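PDB 2Q0X: paraflagellar rod component from Trypanosoma brucei, which is of unknown function but adopts the alpha/beta-hydrolase fold and is probably a component of the paraflagellar rod. Local coordinates for residues 33-37 and 61-66; 39-45 and 109-115; 204-209 and 246-251. Residue numbers count along the deposited sequence, not the author numbering.

Contact 1: residues 33-37 and 61-66; sequences MNMDA and AEELQG
Residues 33-37 leave the end of strand 26-33 and turn toward strand 40-44; residues 61-66 form the C-terminal end of helix 57-64 and its exit. Met33 is extended (phi/psi -125/136), Asn34 takes left-handed angles (62/53), and a weak bond from Ala37 N to Asn34 O (3.5 Å) closes the turn. Ala61 to Leu64 are helical; Gln65 (-55/133) breaks away and Gly66 sits at 91/-14, where a CB would jam against the preceding carbonyl. The CA atoms pair as Met33-Ala61 (7.0 Å), Asn34-Gln65 (5.9 Å) and Ala37-Gly66 (5.4 Å).

Apolar contact is slight, in keeping with only 260 Å² buried: Met33, chi1 m and chi2 t, brings CE to 3.7 Å from Ala61 CB. A van der Waals contact of a polar atom adds to it, Asn34 OD1 lying 3.6 Å from Gln65 CG.

Water carries the polar link. One molecule accepts from Asn34 ND2 (3.1 Å) and donates to Ala61 O (2.6 Å). A second donates to Asn34 O (3.0 Å) and Asp36 OD1 (2.6 Å) while accepting from Gly66 N (2.6 Å), two residues past the last helical residue, Leu64.

Ala61 and Leu64 also rest on Phe70 of strand 69-73. The contact is thus a water-bridged packing of the turn between strands 26-33 and 40-44 on the C-terminal end of helix 57-64, in an alpha/beta-hydrolase fold.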
loop_
_atom_site.group_PDB
_atom_site.type_symbol
_atom_site.label_atom_id
_atom_site.label_comp_id
_atom_site.label_asym_id
_atom_site.label_seq_id
_atom_site.Cartn_x
_atom_site.Cartn_y
_atom_site.Cartn_z
ATOM N N MET A 33 3.603 6.277 16.061
ATOM C CA MET A 33 4.650 7.188 16.541
ATOM C C MET A 33 4.264 7.728 17.905
ATOM O O MET A 33 3.103 8.097 18.120
ATOM C CB MET A 33 4.845 8.364 15.583
ATOM C CG MET A 33 5.257 7.942 14.214
ATOM S SD MET A 33 5.133 9.266 13.031
ATOM C CE MET A 33 6.512 10.245 13.527
ATOM N N ASN A 34 5.229 7.750 18.821
ATOM C CA ASN A 34 5.077 8.434 20.108
ATOM C C ASN A 34 3.969 7.858 20.970
ATOM O O ASN A 34 3.097 8.569 21.456
ATOM C CB ASN A 34 4.866 9.941 19.876
ATOM C CG ASN A 34 5.978 10.541 19.010
ATOM O OD1 ASN A 34 7.158 10.292 19.264
ATOM N ND2 ASN A 34 5.604 11.291 17.968
ATOM N N MET A 35 4.049 6.544 21.162
ATOM C CA MET A 35 3.053 5.797 21.910
ATOM C C MET A 35 3.268 5.886 23.416
ATOM O O MET A 35 2.596 5.197 24.163
ATOM C CB MET A 35 3.069 4.327 21.468
ATOM C CG MET A 35 2.732 4.126 19.997
ATOM S SD MET A 35 1.044 4.635 19.606
ATOM C CE MET A 35 0.103 3.232 20.263
ATOM N N ASP A 36 4.210 6.715 23.858
ATOM C CA ASP A 36 4.294 7.118 25.271
ATOM C C ASP A 36 3.009 7.811 25.740
ATOM O O ASP A 36 2.643 7.715 26.911
ATOM C CB ASP A 36 5.530 8.007 25.539
ATOM C CG ASP A 36 5.892 8.921 24.346
ATOM O OD1 ASP A 36 5.689 10.158 24.458
ATOM O OD2 ASP A 36 6.374 8.401 23.306
ATOM N N ALA A 37 2.309 8.488 24.832
ATOM C CA ALA A 37 1.044 9.124 25.184
ATOM C C ALA A 37 -0.015 8.034 25.466
ATOM O O ALA A 37 0.224 6.839 25.205
ATOM C CB ALA A 37 0.592 10.049 24.078
ATOM N N ALA A 61 3.091 14.972 14.145
ATOM C CA ALA A 61 3.396 13.948 15.147
ATOM C C ALA A 61 4.394 14.472 16.182
ATOM O O ALA A 61 4.265 14.218 17.380
ATOM C CB ALA A 61 3.928 12.658 14.477
ATOM N N GLU A 62 5.370 15.229 15.702
ATOM C CA GLU A 62 6.362 15.854 16.549
ATOM C C GLU A 62 5.733 16.827 17.559
ATOM O O GLU A 62 6.060 16.803 18.752
ATOM C CB GLU A 62 7.370 16.589 15.651
ATOM C CG GLU A 62 8.675 16.883 16.261
ATOM C CD GLU A 62 9.653 17.425 15.219
ATOM O OE1 GLU A 62 9.459 18.597 14.790
ATOM O OE2 GLU A 62 10.596 16.679 14.824
ATOM N N GLU A 63 4.844 17.682 17.064
ATOM C CA GLU A 63 4.151 18.664 17.904
ATOM C C GLU A 63 3.212 18.010 18.907
ATOM O O GLU A 63 3.147 18.448 20.047
ATOM C CB GLU A 63 3.398 19.687 17.051
ATOM C CG GLU A 63 4.318 20.690 16.361
ATOM C CD GLU A 63 5.122 21.536 17.350
ATOM O OE1 GLU A 63 4.560 21.960 18.398
ATOM O OE2 GLU A 63 6.319 21.780 17.068
ATOM N N LEU A 64 2.536 16.942 18.476
ATOM C CA LEU A 64 1.646 16.140 19.327
ATOM C C LEU A 64 2.357 15.351 20.423
ATOM O O LEU A 64 1.729 14.952 21.400
ATOM C CB LEU A 64 0.847 15.144 18.458
ATOM C CG LEU A 64 -0.284 15.710 17.587
ATOM C CD1 LEU A 64 -0.767 14.681 16.586
ATOM C CD2 LEU A 64 -1.423 16.211 18.476
ATOM N N GLN A 65 3.654 15.111 20.247
ATOM C CA GLN A 65 4.419 14.211 21.105
ATOM C C GLN A 65 4.306 14.585 22.579
ATOM O O GLN A 65 4.462 15.750 22.943
ATOM C CB GLN A 65 5.890 14.229 20.696
ATOM C CG GLN A 65 6.724 13.158 21.366
ATOM C CD GLN A 65 7.876 13.735 22.132
ATOM O OE1 GLN A 65 9.048 13.496 21.796
ATOM N NE2 GLN A 65 7.566 14.512 23.176
ATOM N N GLY A 66 4.059 13.577 23.416
ATOM C CA GLY A 66 3.801 13.774 24.835
ATOM C C GLY A 66 2.326 13.939 25.163
ATOM O O GLY A 66 1.935 13.844 26.332
HETATM O O HOH W 1 2.733 12.321 18.179
HETATM O O HOH W 2 3.670 11.044 23.018
#

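Contact 2: residues 39-45 and 109-115; sequences RCVLWVG and EVALFAT
Glu109 and Phe113, each with 77 Å² covered, and Leu42, with 63 Å², lie respectively at the start, in the later half and in the middle of a parallel strand pair. Strands 40-44 and 110-115 run at 25° with axes 4.7 Å apart, in a register that matches Arg39 to Glu109 and continues stepwise to Gly45 with Thr115; CA-CA distances range from 4.6 Å (Val41-Ala111) to 5.1 Å (Cys40-Val110).

At the start, Glu109 OE1 (chi1 p, chi2 t) forms a salt bridge with Arg39 NH1 (3.1 Å), which includes a hydrogen bond from NH1, while Glu109 OE2 bonds Thr136 OG1 and Arg39 also pairs with Asp67. The Glu109 carbonyl begins the backbone ladder: Cys40 N to Glu109 O, 3.1 Å, then Ala111 N to Cys40 O, 2.9 Å.

Leu42 bonds both ways, Leu42 N to Ala111 O (2.9 Å) and Leu42 O to Phe113 N (2.8 Å). Its side chain (chi1 t, chi2 p) shares a face with Cys40, Val44, Val110, Leu112 and Ala114; Leu42 CD2 meets Leu112 CD2 at 4.0 Å.

Phe113 (chi1 t) lies on the other face with Val41, Trp43 and Ala111. Trp43, chi1 t, directs its edge at the Phe113 face in a T-shaped pair (five-membered-ring to Phe113 centroids 5.2 Å, planes 65°), and Val41 CG1 is 3.7 Å from Phe113 CB. Val44 N to Phe113 O (3.0 Å) and Thr115 N to Val44 O (3.2 Å) finish the ladder; Trp43 NE1 donates to Thr115 OG1 (2.9 Å), which also bonds Glu49.

Flanked by strands 69-73 and 135-143, this pair belongs to the parallel part of the mostly parallel mixed sheet of the alpha/beta-hydrolase fold.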
loop_
_atom_site.group_PDB
_atom_site.type_symbol
_atom_site.label_atom_id
_atom_site.label_comp_id
_atom_site.label_asym_id
_atom_site.label_seq_id
_atom_site.Cartn_x
_atom_site.Cartn_y
_atom_site.Cartn_z
ATOM N N ARG A 39 -3.271 8.158 24.359
ATOM C CA ARG A 39 -4.356 8.360 23.411
ATOM C C ARG A 39 -3.723 8.687 22.073
ATOM O O ARG A 39 -2.575 9.095 22.031
ATOM C CB ARG A 39 -5.272 9.496 23.859
ATOM C CG ARG A 39 -4.543 10.802 24.136
ATOM C CD ARG A 39 -5.461 11.851 24.679
ATOM N NE ARG A 39 -4.797 13.145 24.803
ATOM C CZ ARG A 39 -5.417 14.268 25.163
ATOM N NH1 ARG A 39 -6.714 14.265 25.447
ATOM N NH2 ARG A 39 -4.726 15.404 25.258
ATOM N N CYS A 40 -4.464 8.519 20.983
ATOM C CA CYS A 40 -3.878 8.700 19.664
ATOM C C CYS A 40 -4.776 9.397 18.661
ATOM O O CYS A 40 -6.000 9.270 18.696
ATOM C CB CYS A 40 -3.417 7.346 19.085
ATOM S SG CYS A 40 -4.722 6.120 18.751
ATOM N N VAL A 41 -4.139 10.138 17.754
ATOM C CA VAL A 41 -4.752 10.484 16.489
ATOM C C VAL A 41 -4.503 9.338 15.489
ATOM O O VAL A 41 -3.369 8.904 15.308
ATOM C CB VAL A 41 -4.192 11.796 15.941
ATOM C CG1 VAL A 41 -4.752 12.072 14.542
ATOM C CG2 VAL A 41 -4.521 12.933 16.920
ATOM N N LEU A 42 -5.583 8.827 14.893
ATOM C CA LEU A 42 -5.525 7.773 13.913
ATOM C C LEU A 42 -5.942 8.329 12.561
ATOM O O LEU A 42 -7.080 8.809 12.388
ATOM C CB LEU A 42 -6.448 6.629 14.308
ATOM C CG LEU A 42 -6.627 5.470 13.316
ATOM C CD1 LEU A 42 -5.281 4.875 12.928
ATOM C CD2 LEU A 42 -7.596 4.391 13.903
ATOM N N TRP A 43 -5.037 8.192 11.594
ATOM C CA TRP A 43 -5.239 8.691 10.246
ATOM C C TRP A 43 -5.561 7.564 9.249
ATOM O O TRP A 43 -4.884 6.553 9.202
ATOM C CB TRP A 43 -4.006 9.459 9.765
ATOM C CG TRP A 43 -4.128 9.861 8.329
ATOM C CD1 TRP A 43 -4.827 10.924 7.834
ATOM C CD2 TRP A 43 -3.572 9.189 7.196
ATOM N NE1 TRP A 43 -4.733 10.958 6.476
ATOM C CE2 TRP A 43 -3.975 9.896 6.055
ATOM C CE3 TRP A 43 -2.779 8.054 7.036
ATOM C CZ2 TRP A 43 -3.599 9.518 4.776
ATOM C CZ3 TRP A 43 -2.418 7.675 5.764
ATOM C CH2 TRP A 43 -2.829 8.405 4.652
ATOM N N VAL A 44 -6.591 7.788 8.448
ATOM C CA VAL A 44 -6.909 6.959 7.302
ATOM C C VAL A 44 -7.177 7.906 6.122
ATOM O O VAL A 44 -7.730 8.986 6.278
ATOM C CB VAL A 44 -8.121 5.955 7.619
ATOM C CG1 VAL A 44 -9.406 6.647 7.780
ATOM C CG2 VAL A 44 -8.216 4.893 6.562
ATOM N N GLY A 45 -6.759 7.503 4.944
ATOM C CA GLY A 45 -6.814 8.372 3.781
ATOM C C GLY A 45 -7.498 7.750 2.598
ATOM O O GLY A 45 -8.197 6.718 2.702
ATOM N N GLU A 109 -8.253 7.085 24.337
ATOM C CA GLU A 109 -9.186 7.698 23.400
ATOM C C GLU A 109 -8.535 7.827 22.048
ATOM O O GLU A 109 -7.328 7.710 21.913
ATOM C CB GLU A 109 -9.726 9.042 23.909
ATOM C CG GLU A 109 -8.708 9.952 24.506
ATOM C CD GLU A 109 -9.265 11.315 24.889
ATOM O OE1 GLU A 109 -8.718 11.939 25.802
ATOM O OE2 GLU A 109 -10.221 11.790 24.265
ATOM N N VAL A 110 -9.372 8.020 21.040
ATOM C CA VAL A 110 -8.935 8.059 19.665
ATOM C C VAL A 110 -9.592 9.267 19.027
ATOM O O VAL A 110 -10.826 9.409 19.058
ATOM C CB VAL A 110 -9.324 6.781 18.903
ATOM C CG1 VAL A 110 -9.030 6.935 17.377
ATOM C CG2 VAL A 110 -8.603 5.548 19.482
ATOM N N ALA A 111 -8.740 10.142 18.473
ATOM C CA ALA A 111 -9.158 11.183 17.555
ATOM C C ALA A 111 -9.040 10.626 16.129
ATOM O O ALA A 111 -7.937 10.338 15.653
ATOM C CB ALA A 111 -8.285 12.436 17.746
ATOM N N LEU A 112 -10.173 10.442 15.452
ATOM C CA LEU A 112 -10.160 9.931 14.078
ATOM C C LEU A 112 -9.920 11.066 13.087
ATOM O O LEU A 112 -10.641 12.056 13.096
ATOM C CB LEU A 112 -11.475 9.229 13.717
ATOM C CG LEU A 112 -11.570 7.699 13.758
ATOM C CD1 LEU A 112 -12.941 7.223 13.228
ATOM C CD2 LEU A 112 -10.458 7.057 12.974
ATOM N N PHE A 113 -8.924 10.880 12.218
ATOM C CA PHE A 113 -8.489 11.869 11.266
ATOM C C PHE A 113 -8.533 11.227 9.867
ATOM O O PHE A 113 -7.846 10.250 9.601
ATOM C CB PHE A 113 -7.076 12.311 11.678
ATOM C CG PHE A 113 -6.410 13.311 10.765
ATOM C CD1 PHE A 113 -5.029 13.390 10.745
ATOM C CD2 PHE A 113 -7.140 14.186 9.959
ATOM C CE1 PHE A 113 -4.366 14.291 9.911
ATOM C CE2 PHE A 113 -6.493 15.108 9.136
ATOM C CZ PHE A 113 -5.105 15.156 9.112
ATOM N N ALA A 114 -9.382 11.749 8.991
ATOM C CA ALA A 114 -9.455 11.235 7.626
ATOM C C ALA A 114 -9.220 12.342 6.649
ATOM O O ALA A 114 -9.673 13.458 6.852
ATOM C CB ALA A 114 -10.790 10.572 7.337
ATOM N N THR A 115 -8.478 12.012 5.595
ATOM C CA THR A 115 -8.315 12.867 4.443
ATOM C C THR A 115 -8.912 12.177 3.235
ATOM O O THR A 115 -9.006 10.949 3.187
ATOM C CB THR A 115 -6.820 13.153 4.164
ATOM O OG1 THR A 115 -6.094 11.915 4.093
ATOM C CG2 THR A 115 -6.238 14.076 5.236
#

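Contact 3: residues 204-209 and 246-251; sequences VWNPCI and TVLEGV
Knobs-into-holes packing joins helix 200-209 to helix 241-254, two helices of the alpha/beta-hydrolase fold. The segments cross at 99° with axes 8.7 Å apart, and the CA atoms come closest at Cys208-Val247 (5.1 Å). Both are helical, with 204-209 kinked at Pro207, whose N makes no bond to the preceding turn.

Two knobs interlock. Cys208 (chi1 m) fills a hollow among Thr246, Val247, Gly250 and Val251. Gly250 forms its floor: Cys208 SG lies 3.9 Å from Gly250 CA, and an ideal CB there would clash at 2.6 Å from SG. In return Val247 (chi1 t), with 90 Å² covered, enters the hollow made by Val204, Trp205, Cys208 and Ile209. Val247 CG2 lies 3.4 Å from Ile209 CD1 and 3.8 Å from Cys208 CB, while Val247 CG1 faces Val204 CG1 at 4.2 Å. No hydrogen bond crosses the contact; it rests on apolar and CH-pi contacts between complementary surfaces.

On the side facing the sheet, Val204 and Val251 both touch Leu229 of strand 227-232; Val204 CG1 touches Val251 CG2 at 3.7 Å. Trp205, turned from the partner at CB, swings its ring back so that Val247 CG2 makes a CH-pi contact 4.0 Å from the six-membered-ring centroid, 24° off the normal.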
loop_
_atom_site.group_PDB
_atom_site.type_symbol
_atom_site.label_atom_id
_atom_site.label_comp_id
_atom_site.label_asym_id
_atom_site.label_seq_id
_atom_site.Cartn_x
_atom_site.Cartn_y
_atom_site.Cartn_z
ATOM N N VAL A 204 -20.961 16.960 3.084
ATOM C CA VAL A 204 -21.174 18.288 3.664
ATOM C C VAL A 204 -21.492 19.380 2.627
ATOM O O VAL A 204 -22.502 20.063 2.739
ATOM C CB VAL A 204 -19.943 18.707 4.515
ATOM C CG1 VAL A 204 -20.015 20.168 4.930
ATOM C CG2 VAL A 204 -19.811 17.818 5.746
ATOM N N TRP A 205 -20.650 19.529 1.622
ATOM C CA TRP A 205 -20.708 20.689 0.745
ATOM C C TRP A 205 -21.990 20.724 -0.072
ATOM O O TRP A 205 -22.777 21.681 0.019
ATOM C CB TRP A 205 -19.492 20.720 -0.187
ATOM C CG TRP A 205 -19.199 22.080 -0.723
ATOM C CD1 TRP A 205 -19.362 22.500 -1.994
ATOM C CD2 TRP A 205 -18.698 23.201 0.019
ATOM N NE1 TRP A 205 -18.993 23.820 -2.106
ATOM C CE2 TRP A 205 -18.583 24.275 -0.880
ATOM C CE3 TRP A 205 -18.332 23.396 1.358
ATOM C CZ2 TRP A 205 -18.114 25.536 -0.489
ATOM C CZ3 TRP A 205 -17.862 24.644 1.754
ATOM C CH2 TRP A 205 -17.753 25.699 0.830
ATOM N N ASN A 206 -22.190 19.677 -0.867
ATOM C CA ASN A 206 -23.402 19.553 -1.679
ATOM C C ASN A 206 -24.704 19.686 -0.889
ATOM O O ASN A 206 -25.510 20.561 -1.193
ATOM C CB ASN A 206 -23.358 18.247 -2.501
ATOM C CG ASN A 206 -22.375 18.323 -3.661
ATOM O OD1 ASN A 206 -21.813 19.388 -3.959
ATOM N ND2 ASN A 206 -22.180 17.198 -4.343
ATOM N N PRO A 207 -24.923 18.837 0.133
ATOM C CA PRO A 207 -26.185 18.979 0.879
ATOM C C PRO A 207 -26.377 20.312 1.598
ATOM O O PRO A 207 -27.505 20.769 1.716
ATOM C CB PRO A 207 -26.143 17.814 1.875
ATOM C CG PRO A 207 -24.699 17.379 1.917
ATOM C CD PRO A 207 -24.109 17.713 0.625
ATOM N N CYS A 208 -25.298 20.936 2.071
ATOM C CA CYS A 208 -25.422 22.226 2.753
ATOM C C CYS A 208 -25.800 23.333 1.775
ATOM O O CYS A 208 -26.700 24.098 2.041
ATOM C CB CYS A 208 -24.134 22.620 3.476
ATOM S SG CYS A 208 -23.893 21.884 5.089
ATOM N N ILE A 209 -25.087 23.424 0.651
ATOM C CA ILE A 209 -25.406 24.425 -0.390
ATOM C C ILE A 209 -26.819 24.210 -0.973
ATOM O O ILE A 209 -27.516 25.179 -1.311
ATOM C CB ILE A 209 -24.363 24.403 -1.551
ATOM C CG1 ILE A 209 -22.924 24.652 -1.042
ATOM C CG2 ILE A 209 -24.728 25.416 -2.662
ATOM C CD1 ILE A 209 -22.746 25.914 -0.214
ATOM N N THR A 246 -24.050 29.371 4.743
ATOM C CA THR A 246 -25.023 28.271 4.670
ATOM C C THR A 246 -24.380 26.950 5.074
ATOM O O THR A 246 -25.032 26.104 5.708
ATOM C CB THR A 246 -25.617 28.117 3.242
ATOM O OG1 THR A 246 -26.312 29.314 2.873
ATOM C CG2 THR A 246 -26.583 26.952 3.165
ATOM N N VAL A 247 -23.116 26.761 4.689
ATOM C CA VAL A 247 -22.367 25.573 5.081
ATOM C C VAL A 247 -22.122 25.559 6.600
ATOM O O VAL A 247 -22.337 24.536 7.260
ATOM C CB VAL A 247 -21.039 25.439 4.290
ATOM C CG1 VAL A 247 -20.155 24.375 4.900
ATOM C CG2 VAL A 247 -21.326 25.151 2.778
ATOM N N LEU A 248 -21.698 26.694 7.151
ATOM C CA LEU A 248 -21.495 26.813 8.597
ATOM C C LEU A 248 -22.807 26.542 9.368
ATOM O O LEU A 248 -22.834 25.790 10.342
ATOM C CB LEU A 248 -20.950 28.202 8.945
ATOM C CG LEU A 248 -20.576 28.442 10.412
ATOM C CD1 LEU A 248 -19.544 27.427 10.893
ATOM C CD2 LEU A 248 -20.070 29.890 10.609
ATOM N N GLU A 249 -23.889 27.156 8.902
ATOM C CA GLU A 249 -25.211 26.940 9.466
ATOM C C GLU A 249 -25.680 25.480 9.403
ATOM O O GLU A 249 -26.216 24.948 10.389
ATOM C CB GLU A 249 -26.221 27.845 8.756
ATOM C CG GLU A 249 -27.610 27.760 9.328
ATOM C CD GLU A 249 -28.593 28.633 8.600
ATOM O OE1 GLU A 249 -28.230 29.770 8.222
ATOM O OE2 GLU A 249 -29.747 28.182 8.440
ATOM N N GLY A 250 -25.490 24.836 8.254
ATOM C CA GLY A 250 -25.897 23.445 8.071
ATOM C C GLY A 250 -25.150 22.480 8.961
ATOM O O GLY A 250 -25.739 21.559 9.540
ATOM N N VAL A 251 -23.845 22.679 9.081
ATOM C CA VAL A 251 -23.033 21.829 9.914
ATOM C C VAL A 251 -23.373 22.027 11.394
ATOM O O VAL A 251 -23.553 21.049 12.106
ATOM C CB VAL A 251 -21.490 22.007 9.614
ATOM C CG1 VAL A 251 -20.672 21.213 10.608
ATOM C CG2 VAL A 251 -21.149 21.573 8.153
#

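Contact 2 is the core of the three, with its centre 9 Å from the chain centre and 683 Å² buried; contact 3 is buried too but peripheral (17 Å, 320 Å²), and contact 1 is only partly buried (21 Å, 260 Å²). Contacts 1 and 2 are neighbours: strand 40-44 leads on to helix 57-64, and Leu64 CD1 touches Val41 CG2 at 4.2 Å. Contact 3 stands apart, about 11 Å from contact 2 and 21 Å from contact 1 at the nearest atoms. Chemistry follows place: direct backbone bonds within the sheet, apolar interlocking between helices, and water bridges where loop meets helix end.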